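Local coordinates for protein adenine phosphoribosyltransferase (Leishmania donovani, PDB 1QB7) that probably catalyses the purine-salvage step in which adenine and 5-phospho-alpha-D-ribose 1-diphosphate are converted into AMP and diphosphate, at residues 72-77 and 137-142; 141-146 and 156-161. All coordinates share one frame; numbering follows the deposited sequence.

Interaction 1 (72-77 and 137-142); sequences PTHILG and KGSRVV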
ATOM      1  N   PRO A  72      -3.745  12.456  17.113  1.00 23.65           N
ATOM      2  CA  PRO A  72      -3.151  12.671  15.788  1.00 22.08           C
ATOM      3  C   PRO A  72      -4.233  13.155  14.816  1.00 20.20           C
ATOM      4  O   PRO A  72      -5.407  12.815  14.965  1.00 20.89           O
ATOM      5  CB  PRO A  72      -2.662  11.274  15.402  1.00 20.66           C
ATOM      6  CG  PRO A  72      -2.411  10.615  16.726  1.00 22.02           C
ATOM      7  CD  PRO A  72      -3.596  11.052  17.533  1.00 21.89           C
ATOM      8  N   THR A  73      -3.835  13.956  13.838  1.00 18.50           N
ATOM      9  CA  THR A  73      -4.768  14.482  12.850  1.00 16.97           C
ATOM     10  C   THR A  73      -4.600  13.784  11.508  1.00 16.88           C
ATOM     11  O   THR A  73      -5.514  13.787  10.683  1.00 15.89           O
ATOM     12  CB  THR A  73      -4.569  16.005  12.639  1.00 15.74           C
ATOM     13  OG1 THR A  73      -3.256  16.259  12.130  1.00 17.45           O
ATOM     14  CG2 THR A  73      -4.740  16.757  13.947  1.00 16.51           C
ATOM     15  N   HIS A  74      -3.433  13.172  11.302  1.00 16.10           N
ATOM     16  CA  HIS A  74      -3.118  12.494  10.040  1.00 16.66           C
ATOM     17  C   HIS A  74      -2.182  11.299  10.236  1.00 15.31           C
ATOM     18  O   HIS A  74      -1.377  11.268  11.171  1.00 15.04           O
ATOM     19  CB  HIS A  74      -2.361  13.446   9.084  1.00 16.20           C
ATOM     20  CG  HIS A  74      -3.119  14.677   8.677  1.00 17.77           C
ATOM     21  ND1 HIS A  74      -3.224  15.791   9.481  1.00 19.15           N
ATOM     22  CD2 HIS A  74      -3.745  14.992   7.517  1.00 17.10           C
ATOM     23  CE1 HIS A  74      -3.882  16.736   8.836  1.00 17.92           C
ATOM     24  NE2 HIS A  74      -4.209  16.276   7.642  1.00 15.93           N
ATOM     25  N   ILE A  75      -2.274  10.340   9.319  1.00 15.48           N
ATOM     26  CA  ILE A  75      -1.384   9.174   9.298  1.00 15.19           C
ATOM     27  C   ILE A  75      -0.668   9.315   7.941  1.00 14.82           C
ATOM     28  O   ILE A  75      -1.319   9.522   6.915  1.00 13.45           O
ATOM     29  CB  ILE A  75      -2.139   7.818   9.284  1.00 14.60           C
ATOM     30  CG1 ILE A  75      -3.056   7.659  10.509  1.00 16.17           C
ATOM     31  CG2 ILE A  75      -1.135   6.674   9.181  1.00 13.41           C
ATOM     32  CD1 ILE A  75      -2.356   7.469  11.819  1.00 17.08           C
ATOM     33  N   LEU A  76       0.660   9.284   7.945  1.00 14.38           N
ATOM     34  CA  LEU A  76       1.433   9.397   6.708  1.00 14.55           C
ATOM     35  C   LEU A  76       2.213   8.100   6.515  1.00 14.03           C
ATOM     36  O   LEU A  76       3.132   7.801   7.276  1.00 16.11           O
ATOM     37  CB  LEU A  76       2.384  10.600   6.764  1.00 14.81           C
ATOM     38  CG  LEU A  76       3.367  10.822   5.596  1.00 15.92           C
ATOM     39  CD1 LEU A  76       2.634  11.076   4.289  1.00 15.65           C
ATOM     40  CD2 LEU A  76       4.280  11.992   5.896  1.00 16.31           C
ATOM     41  N   GLY A  77       1.820   7.324   5.510  1.00 13.95           N
ATOM     42  CA  GLY A  77       2.466   6.051   5.246  1.00 12.25           C
ATOM     43  C   GLY A  77       3.430   6.087   4.078  1.00 13.97           C
ATOM     44  O   GLY A  77       3.193   6.785   3.083  1.00 13.63           O
ATOM     45  N   LYS A 137      -0.816  23.487   8.601  1.00 27.89           N
ATOM     46  CA  LYS A 137      -0.279  24.039   9.835  1.00 27.73           C
ATOM     47  C   LYS A 137      -1.110  23.509  10.993  1.00 26.63           C
ATOM     48  O   LYS A 137      -2.338  23.430  10.904  1.00 24.37           O
ATOM     49  CB  LYS A 137      -0.366  25.566   9.791  1.00 30.93           C
ATOM     50  CG  LYS A 137       0.088  26.277  11.053  1.00 34.28           C
ATOM     51  CD  LYS A 137       0.033  27.780  10.841  1.00 37.61           C
ATOM     52  CE  LYS A 137       0.496  28.544  12.068  1.00 40.19           C
ATOM     53  NZ  LYS A 137       0.346  30.017  11.856  1.00 41.21           N
ATOM     54  N   GLY A 138      -0.431  23.094  12.055  1.00 25.27           N
ATOM     55  CA  GLY A 138      -1.137  22.573  13.207  1.00 26.82           C
ATOM     56  C   GLY A 138      -1.400  21.078  13.193  1.00 26.20           C
ATOM     57  O   GLY A 138      -1.796  20.524  14.219  1.00 27.65           O
ATOM     58  N   SER A 139      -1.189  20.423  12.051  1.00 23.76           N
ATOM     59  CA  SER A 139      -1.406  18.977  11.944  1.00 21.34           C
ATOM     60  C   SER A 139      -0.418  18.200  12.803  1.00 20.18           C
ATOM     61  O   SER A 139       0.730  18.607  12.974  1.00 20.93           O
ATOM     62  CB  SER A 139      -1.261  18.502  10.498  1.00 19.98           C
ATOM     63  OG  SER A 139      -2.178  19.139   9.629  1.00 22.00           O
ATOM     64  N   ARG A 140      -0.891  17.098  13.371  1.00 20.03           N
ATOM     65  CA  ARG A 140      -0.069  16.225  14.197  1.00 19.23           C
ATOM     66  C   ARG A 140      -0.083  14.903  13.441  1.00 17.89           C
ATOM     67  O   ARG A 140      -1.077  14.176  13.433  1.00 17.80           O
ATOM     68  CB  ARG A 140      -0.663  16.124  15.600  1.00 21.95           C
ATOM     69  CG  ARG A 140      -0.635  17.462  16.345  1.00 25.24           C
ATOM     70  CD  ARG A 140      -1.284  17.384  17.721  1.00 28.71           C
ATOM     71  NE  ARG A 140      -2.710  17.063  17.647  1.00 32.97           N
ATOM     72  CZ  ARG A 140      -3.679  17.944  17.395  1.00 34.47           C
ATOM     73  NH1 ARG A 140      -3.391  19.224  17.190  1.00 35.39           N
ATOM     74  NH2 ARG A 140      -4.945  17.543  17.353  1.00 31.58           N
ATOM     75  N   VAL A 141       1.041  14.623  12.794  1.00 17.11           N
ATOM     76  CA  VAL A 141       1.197  13.466  11.927  1.00 16.11           C
ATOM     77  C   VAL A 141       1.927  12.251  12.464  1.00 16.87           C
ATOM     78  O   VAL A 141       3.030  12.356  12.998  1.00 18.48           O
ATOM     79  CB  VAL A 141       1.928  13.896  10.627  1.00 16.74           C
ATOM     80  CG1 VAL A 141       1.868  12.796   9.578  1.00 14.42           C
ATOM     81  CG2 VAL A 141       1.348  15.204  10.100  1.00 15.08           C
ATOM     82  N   VAL A 142       1.310  11.090  12.277  1.00 16.84           N
ATOM     83  CA  VAL A 142       1.910   9.825  12.665  1.00 15.32           C
ATOM     84  C   VAL A 142       2.506   9.234  11.386  1.00 16.77           C
ATOM     85  O   VAL A 142       1.809   9.081  10.374  1.00 16.80           O
ATOM     86  CB  VAL A 142       0.871   8.842  13.235  1.00 15.18           C
ATOM     87  CG1 VAL A 142       1.497   7.463  13.447  1.00 17.15           C
ATOM     88  CG2 VAL A 142       0.321   9.377  14.549  1.00 15.12           C
TER
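H74 and I75 pair with V141 and V142 as parallel strands, and backbone bonds do most of the joining. V142 N reaches H74 O at 2.9 Å, and L76 N reaches V142 O at 2.7 Å; both bonds are almost straight. At the beginning of the pairing, R140 O takes two donors: T73 N at 2.8 Å and, weakly, H74 N.

T73 extends this ladder with its side chain. With chi1 at 62°, T73 OG1 sits between the backbone N and the carbonyl carbon of its own residue, where it accepts R140 N at 2.8 Å and shares a hydrogen bond with H74 ND1 at 2.7 Å. Its CG2 lies over one face of the R140 guanidinium, whose NE is held by A71 O.

Apolar contacts fill in around the backbone. V142 turns CG2 to P72 CB (3.6 Å), lies alongside I75 and also touches Y65 of helix 51-67. On the face carrying H74 and V141, CG1 of V141 meets L76 CB at 3.6 Å.

The example is the parallel pairing of neighbouring inner strands in the central sheet of the type I phosphoribosyltransferase fold.

Interaction 2 (141-146 and 156-161); sequences VVLIDD and SGLQLV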
ATOM      1  N   VAL A 141       1.041  14.623  12.794  1.00 17.11           N
ATOM      2  CA  VAL A 141       1.197  13.466  11.927  1.00 16.11           C
ATOM      3  C   VAL A 141       1.927  12.251  12.464  1.00 16.87           C
ATOM      4  O   VAL A 141       3.030  12.356  12.998  1.00 18.48           O
ATOM      5  CB  VAL A 141       1.928  13.896  10.627  1.00 16.74           C
ATOM      6  CG1 VAL A 141       1.868  12.796   9.578  1.00 14.42           C
ATOM      7  CG2 VAL A 141       1.348  15.204  10.100  1.00 15.08           C
ATOM      8  N   VAL A 142       1.310  11.090  12.277  1.00 16.84           N
ATOM      9  CA  VAL A 142       1.910   9.825  12.665  1.00 15.32           C
ATOM     10  C   VAL A 142       2.506   9.234  11.386  1.00 16.77           C
ATOM     11  O   VAL A 142       1.809   9.081  10.374  1.00 16.80           O
ATOM     12  CB  VAL A 142       0.871   8.842  13.235  1.00 15.18           C
ATOM     13  CG1 VAL A 142       1.497   7.463  13.447  1.00 17.15           C
ATOM     14  CG2 VAL A 142       0.321   9.377  14.549  1.00 15.12           C
ATOM     15  N   LEU A 143       3.816   8.998  11.410  1.00 14.60           N
ATOM     16  CA  LEU A 143       4.544   8.412  10.282  1.00 15.29           C
ATOM     17  C   LEU A 143       4.579   6.889  10.429  1.00 14.97           C
ATOM     18  O   LEU A 143       4.855   6.381  11.510  1.00 15.78           O
ATOM     19  CB  LEU A 143       5.963   8.979  10.221  1.00 16.51           C
ATOM     20  CG  LEU A 143       6.166  10.393   9.683  0.50 18.23           C
ATOM     21  CD1 LEU A 143       5.398  11.416  10.491  0.50 19.75           C
ATOM     22  CD2 LEU A 143       7.650  10.696   9.693  0.50 19.27           C
ATOM     23  N   ILE A 144       4.282   6.161   9.354  1.00 14.10           N
ATOM     24  CA  ILE A 144       4.274   4.701   9.428  1.00 12.41           C
ATOM     25  C   ILE A 144       4.890   3.972   8.221  1.00 13.17           C
ATOM     26  O   ILE A 144       4.767   4.407   7.079  1.00 13.94           O
ATOM     27  CB  ILE A 144       2.823   4.168   9.715  1.00 11.87           C
ATOM     28  CG1 ILE A 144       2.836   2.672  10.047  1.00 12.57           C
ATOM     29  CG2 ILE A 144       1.906   4.442   8.528  1.00 12.28           C
ATOM     30  CD1 ILE A 144       1.534   2.161  10.658  1.00 12.53           C
ATOM     31  N   ASP A 145       5.564   2.861   8.511  1.00 14.59           N
ATOM     32  CA  ASP A 145       6.208   2.007   7.515  1.00 12.58           C
ATOM     33  C   ASP A 145       6.379   0.665   8.236  1.00 14.10           C
ATOM     34  O   ASP A 145       6.217   0.592   9.456  1.00 14.15           O
ATOM     35  CB  ASP A 145       7.575   2.590   7.122  1.00 14.59           C
ATOM     36  CG  ASP A 145       8.135   1.997   5.828  1.00 13.91           C
ATOM     37  OD1 ASP A 145       7.432   1.231   5.131  1.00 14.30           O
ATOM     38  OD2 ASP A 145       9.292   2.321   5.501  1.00 16.46           O
ATOM     39  N   ASP A 146       6.712  -0.396   7.512  1.00 12.99           N
ATOM     40  CA  ASP A 146       6.848  -1.694   8.162  1.00 14.26           C
ATOM     41  C   ASP A 146       8.152  -1.912   8.919  1.00 13.85           C
ATOM     42  O   ASP A 146       8.140  -2.362  10.064  1.00 14.49           O
ATOM     43  CB  ASP A 146       6.604  -2.836   7.170  1.00 12.49           C
ATOM     44  CG  ASP A 146       7.712  -2.977   6.141  1.00 14.78           C
ATOM     45  OD1 ASP A 146       8.282  -1.959   5.697  1.00 14.65           O
ATOM     46  OD2 ASP A 146       8.004  -4.126   5.763  1.00 16.38           O
ATOM     47  N   SER A 156      12.955  11.649   5.365  1.00 13.42           N
ATOM     48  CA  SER A 156      12.186  12.364   4.341  1.00 14.74           C
ATOM     49  C   SER A 156      10.820  12.745   4.908  1.00 14.35           C
ATOM     50  O   SER A 156      10.311  13.844   4.663  1.00 13.98           O
ATOM     51  CB  SER A 156      12.005  11.507   3.092  1.00 14.81           C
ATOM     52  OG  SER A 156      13.145  11.608   2.260  1.00 17.05           O
ATOM     53  N   GLY A 157      10.256  11.833   5.696  1.00 14.02           N
ATOM     54  CA  GLY A 157       8.968  12.065   6.321  1.00 14.91           C
ATOM     55  C   GLY A 157       9.025  13.248   7.264  1.00 14.57           C
ATOM     56  O   GLY A 157       8.150  14.105   7.230  1.00 16.11           O
ATOM     57  N   LEU A 158      10.068  13.305   8.088  1.00 16.08           N
ATOM     58  CA  LEU A 158      10.248  14.398   9.042  1.00 15.89           C
ATOM     59  C   LEU A 158      10.379  15.736   8.316  1.00 15.41           C
ATOM     60  O   LEU A 158       9.752  16.716   8.695  1.00 15.92           O
ATOM     61  CB  LEU A 158      11.490  14.151   9.909  1.00 17.44           C
ATOM     62  CG  LEU A 158      11.545  12.811  10.654  1.00 20.57           C
ATOM     63  CD1 LEU A 158      12.868  12.665  11.394  1.00 19.49           C
ATOM     64  CD2 LEU A 158      10.379  12.697  11.611  1.00 19.13           C
ATOM     65  N   GLN A 159      11.172  15.764   7.250  1.00 15.61           N
ATOM     66  CA  GLN A 159      11.369  16.987   6.480  1.00 15.87           C
ATOM     67  C   GLN A 159      10.064  17.488   5.874  1.00 15.84           C
ATOM     68  O   GLN A 159       9.756  18.675   5.943  1.00 16.05           O
ATOM     69  CB  GLN A 159      12.393  16.754   5.367  1.00 16.59           C
ATOM     70  CG  GLN A 159      13.801  16.468   5.865  1.00 17.43           C
ATOM     71  CD  GLN A 159      14.762  16.121   4.745  1.00 19.96           C
ATOM     72  OE1 GLN A 159      14.357  15.647   3.680  1.00 17.40           O
ATOM     73  NE2 GLN A 159      16.051  16.333   4.989  1.00 21.02           N
ATOM     74  N   LEU A 160       9.303  16.571   5.281  1.00 16.93           N
ATOM     75  CA  LEU A 160       8.039  16.911   4.642  1.00 16.25           C
ATOM     76  C   LEU A 160       7.010  17.448   5.633  1.00 16.76           C
ATOM     77  O   LEU A 160       6.300  18.408   5.333  1.00 18.39           O
ATOM     78  CB  LEU A 160       7.496  15.706   3.866  1.00 16.53           C
ATOM     79  CG  LEU A 160       8.326  15.295   2.642  1.00 17.59           C
ATOM     80  CD1 LEU A 160       7.889  13.932   2.136  1.00 15.16           C
ATOM     81  CD2 LEU A 160       8.227  16.355   1.542  1.00 16.23           C
ATOM     82  N   VAL A 161       6.947  16.848   6.820  1.00 16.61           N
ATOM     83  CA  VAL A 161       6.015  17.297   7.853  1.00 17.03           C
ATOM     84  C   VAL A 161       6.432  18.678   8.383  1.00 17.66           C
ATOM     85  O   VAL A 161       5.596  19.564   8.533  1.00 18.05           O
ATOM     86  CB  VAL A 161       5.905  16.269   9.012  1.00 16.04           C
ATOM     87  CG1 VAL A 161       5.023  16.818  10.124  1.00 17.51           C
ATOM     88  CG2 VAL A 161       5.328  14.956   8.502  1.00 13.43           C
TER
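L143 lays its CD2 methyl over the face of the flat peptide group that joins G157 to L158, almost directly above the carbonyl carbon, with L143 CD2 3.8 Å from G157 C. No aromatic ring takes part, so this peptide plane is the flat surface of the contact. G157 has no side chain, and the helix backbone can therefore come right up to the strand: G157 CA is 7.0 Å from L143 CA. L143 was modelled in two conformers, and its contacts here hold for one of them.

The rest is aliphatic. L158 starts out pointing away from the strand, yet its end bends back so that L158 CD2 lies 3.9 Å from L143 CD2. V161 stands one helical turn on from G157. V161 CG1 meets V141 CG2 tip to tip at 4.0 Å, while V161 CG2 sits between V141 CB and L143 CD1, about 4.1 Å from each. The torsion of V161 (chi1 175°) sets CG1 anti to the backbone N and leaves CG2 beside it, which spreads the pair along the strand. No hydrogen bond crosses; the helix satisfies its own backbone, as in V161 N to G157 O.

Strand 141-145 and helix 156-161 run nearly antiparallel, at 157°. Toward the end of the strand D145 binds magnesium together with T153 near the start of helix 152-163, an arrangement matching the PRPP-binding motif of this family.

The helix returns along the sheet, and V168 of strand 167-173 touches both L158 and V161. That strand is the parallel neighbour of strand 140-145 and pairs with V141 and L143 through its backbone, so strand 140-145, helix 152-163 and strand 167-173 form a beta-alpha-beta crossover.

In the fold
Both interactions are largely buried and both use strand 140-145, but they exploit different sides of it: V141 touches in both, while V142 points away from the helix. Interaction 1 is edge-to-edge pairing within the sheet, dominated by hydrogen bonds and polar toward its partly exposed beginning at T73, H74 and R140. Interaction 2 has no hydrogen bond across it and sets a helix against one face of the same sheet through aliphatic contacts, one of them against a peptide plane, with every touching residue buried. They meet directly: L76 O is 2.9 Å from I144 N, a probable hydrogen bond that continues the ladder, and L76 CD2 packs against V161 CG2. Both lie on the strand whose far end carries the magnesium ligand D145.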